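Local coordinates for maleylacetate reductase (Agrobacterium tumefaciens, PDB 3HL0), which probably catalyses the NADH-dependent reduction of maleylacetate to 3-oxoadipate in the breakdown of gamma-resorcylate, at residues 104-109 with 127-132. Sequence-based numbering, arbitrary orientation.
Sequences KAIALR and TPILGQ. With NAD (nicotinamide-adenine-dinucleotide), chain D.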
loop_
_atom_site.group_PDB
_atom_site.type_symbol
_atom_site.label_atom_id
_atom_site.label_comp_id
_atom_site.label_asym_id
_atom_site.label_seq_id
_atom_site.Cartn_x
_atom_site.Cartn_y
_atom_site.Cartn_z
ATOM N N LYS A 104 -3.016 11.305 15.953
ATOM C CA LYS A 104 -2.533 11.029 17.298
ATOM C C LYS A 104 -1.167 11.672 17.521
ATOM O O LYS A 104 -0.905 12.221 18.606
ATOM C CB LYS A 104 -2.449 9.522 17.543
ATOM C CG LYS A 104 -3.786 8.817 17.776
ATOM C CD LYS A 104 -3.596 7.297 17.751
ATOM C CE LYS A 104 -4.761 6.622 18.497
ATOM N NZ LYS A 104 -4.526 5.128 18.587
ATOM N N ALA A 105 -0.289 11.594 16.524
ATOM C CA ALA A 105 1.052 12.167 16.654
ATOM C C ALA A 105 1.003 13.689 16.738
ATOM O O ALA A 105 1.850 14.289 17.411
ATOM C CB ALA A 105 1.957 11.720 15.495
ATOM N N ILE A 106 0.052 14.306 16.035
ATOM C CA ILE A 106 -0.157 15.763 16.125
ATOM C C ILE A 106 -0.703 16.090 17.523
ATOM O O ILE A 106 -0.221 16.999 18.166
ATOM C CB ILE A 106 -1.134 16.270 15.018
ATOM C CG1 ILE A 106 -0.495 16.123 13.643
ATOM C CG2 ILE A 106 -1.576 17.724 15.284
ATOM C CD1 ILE A 106 -1.515 16.247 12.484
ATOM N N ALA A 107 -1.678 15.323 18.010
ATOM C CA ALA A 107 -2.204 15.527 19.366
ATOM C C ALA A 107 -1.105 15.415 20.432
ATOM O O ALA A 107 -1.084 16.222 21.390
ATOM C CB ALA A 107 -3.338 14.525 19.656
ATOM N N LEU A 108 -0.198 14.460 20.276
ATOM C CA LEU A 108 0.915 14.317 21.244
ATOM C C LEU A 108 1.726 15.608 21.392
ATOM O O LEU A 108 2.202 15.938 22.481
ATOM C CB LEU A 108 1.844 13.151 20.859
ATOM C CG LEU A 108 3.082 12.862 21.705
ATOM C CD1 LEU A 108 2.665 12.380 23.096
ATOM C CD2 LEU A 108 3.882 11.784 21.019
ATOM N N ARG A 109 1.851 16.347 20.297
ATOM C CA ARG A 109 2.762 17.469 20.223
ATOM C C ARG A 109 2.067 18.800 20.465
ATOM O O ARG A 109 2.714 19.802 20.782
ATOM C CB ARG A 109 3.443 17.468 18.852
ATOM C CG ARG A 109 4.480 16.352 18.747
ATOM C CD ARG A 109 4.819 16.028 17.317
ATOM N NE ARG A 109 5.932 15.093 17.247
ATOM C CZ ARG A 109 5.812 13.760 17.268
ATOM N NH1 ARG A 109 4.631 13.173 17.376
ATOM N NH2 ARG A 109 6.887 12.994 17.192
ATOM N N THR A 127 -8.048 3.519 20.717
ATOM C CA THR A 127 -6.935 3.092 21.550
ATOM C C THR A 127 -6.025 4.264 21.907
ATOM O O THR A 127 -5.952 5.265 21.172
ATOM C CB THR A 127 -6.020 2.005 20.884
ATOM O OG1 THR A 127 -5.035 2.659 20.066
ATOM C CG2 THR A 127 -6.807 0.979 20.119
ATOM N N PRO A 128 -5.304 4.157 23.033
ATOM C CA PRO A 128 -4.381 5.222 23.410
ATOM C C PRO A 128 -2.947 4.943 22.901
ATOM O O PRO A 128 -1.989 5.534 23.413
ATOM C CB PRO A 128 -4.437 5.191 24.943
ATOM C CG PRO A 128 -4.546 3.711 25.234
ATOM C CD PRO A 128 -5.487 3.183 24.129
ATOM N N ILE A 129 -2.821 4.066 21.892
ATOM C CA ILE A 129 -1.503 3.604 21.433
ATOM C C ILE A 129 -1.063 4.359 20.178
ATOM O O ILE A 129 -1.882 4.592 19.275
ATOM C CB ILE A 129 -1.582 2.092 21.115
ATOM C CG1 ILE A 129 -2.137 1.311 22.323
ATOM C CG2 ILE A 129 -0.237 1.546 20.719
ATOM C CD1 ILE A 129 -2.666 -0.123 21.921
ATOM N N LEU A 130 0.217 4.756 20.116
ATOM C CA LEU A 130 0.739 5.421 18.921
ATOM C C LEU A 130 2.093 4.805 18.516
ATOM O O LEU A 130 2.990 4.734 19.343
ATOM C CB LEU A 130 0.909 6.934 19.191
ATOM C CG LEU A 130 1.686 7.701 18.119
ATOM C CD1 LEU A 130 0.972 7.708 16.748
ATOM C CD2 LEU A 130 1.975 9.141 18.617
ATOM N N GLY A 131 2.191 4.342 17.268
ATOM C CA GLY A 131 3.452 3.880 16.661
ATOM C C GLY A 131 3.984 4.954 15.719
ATOM O O GLY A 131 3.213 5.598 15.002
ATOM N N GLN A 132 5.308 5.181 15.764
ATOM C CA GLN A 132 5.936 6.173 14.902
ATOM C C GLN A 132 7.229 5.593 14.344
ATOM O O GLN A 132 7.725 4.595 14.852
ATOM C CB GLN A 132 6.225 7.470 15.672
ATOM C CG GLN A 132 4.985 8.066 16.347
ATOM C CD GLN A 132 5.296 9.304 17.133
ATOM O OE1 GLN A 132 5.335 10.419 16.595
ATOM N NE2 GLN A 132 5.521 9.131 18.427
HETATM P PA NAD D . -3.884 2.283 6.278
HETATM O O1A NAD D . -4.439 3.350 7.155
HETATM O O2A NAD D . -2.412 2.179 6.154
HETATM O O5B NAD D . -4.654 2.330 4.882
HETATM C C5B NAD D . -4.114 1.598 3.777
HETATM C C4B NAD D . -4.562 2.301 2.503
HETATM O O4B NAD D . -5.973 2.143 2.361
HETATM C C3B NAD D . -4.254 3.809 2.537
HETATM O O3B NAD D . -3.717 4.274 1.284
HETATM C C2B NAD D . -5.620 4.399 2.800
HETATM O O2B NAD D . -5.771 5.709 2.292
HETATM C C1B NAD D . -6.562 3.409 2.099
HETATM N N9A NAD D . -7.941 3.424 2.645
HETATM C C8A NAD D . -8.314 3.314 3.971
HETATM N N7A NAD D . -9.663 3.362 4.050
HETATM C C5A NAD D . -10.179 3.519 2.790
HETATM C C6A NAD D . -11.483 3.636 2.311
HETATM N N6A NAD D . -12.589 3.325 3.035
HETATM N N1A NAD D . -11.623 3.802 0.932
HETATM C C2A NAD D . -10.529 3.820 0.096
HETATM N N3A NAD D . -9.246 3.695 0.562
HETATM C C4A NAD D . -9.085 3.547 1.910
HETATM O O3 NAD D . -4.315 0.802 6.818
HETATM P PN NAD D . -4.793 0.306 8.287
HETATM O O1N NAD D . -4.625 -1.177 8.248
HETATM O O2N NAD D . -6.112 0.900 8.498
HETATM O O5D NAD D . -3.734 0.908 9.324
HETATM C C5D NAD D . -2.440 0.339 9.503
HETATM C C4D NAD D . -1.651 1.298 10.396
HETATM O O4D NAD D . -2.403 1.517 11.581
HETATM C C3D NAD D . -0.342 0.649 10.829
HETATM O O3D NAD D . 0.633 1.694 10.974
HETATM C C2D NAD D . -0.694 0.047 12.169
HETATM O O2D NAD D . 0.423 -0.174 13.031
HETATM C C1D NAD D . -1.654 1.089 12.713
HETATM N N1N NAD D . -2.557 0.577 13.734
HETATM C C2N NAD D . -2.487 1.166 14.961
HETATM C C3N NAD D . -3.320 0.718 15.964
HETATM C C7N NAD D . -3.183 1.452 17.234
HETATM O O7N NAD D . -4.056 1.074 18.182
HETATM N N7N NAD D . -2.245 2.415 17.408
HETATM C C4N NAD D . -4.297 -0.317 15.756
HETATM C C5N NAD D . -4.346 -0.909 14.492
HETATM C C6N NAD D . -3.466 -0.456 13.494
#
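Helix segment 104-109 and strand 129-132 meet nearly at right angles (101°), their axes 9.4 Å apart, with Lys104 and Leu130 closest in backbone. The Lys104 chain, extended beyond CG, carries its ammonium along to the start of the strand, where NZ donates to Ile129 O (2.8 Å) and to Thr127 O, the latter from above the carbonyl plane. A weaker bond reaches Thr127 OG1, and Ser124 O outside the two segments also pairs with NZ. In the middle, Leu130 points at the helix and sets CD2 3.7 Å from Ala105 CA, with Leu108 CD2 flanking the same methyl. At the far end Arg109 and Gln132 approach from opposite directions: the guanidinium grips OE1 end-on with NH1 (2.9 Å) and NH2, from opposite faces of the amide, whose plane stands 84° to the guanidinium. Arg109 NH1 also binds Ala105 O (3.0 Å) in the guanidinium plane, which fixes the group's rotation. Thr127 OG1, an ST-turn acceptor from Ile129 N, donates to NAD O7N (2.6 Å), while Ile129 O takes NAD N7N (2.9 Å). Lys104, itself lining the nicotinamide pocket, thus holds the loop-to-strand turn that binds the carboxamide in this iron-containing alcohol dehydrogenase fold.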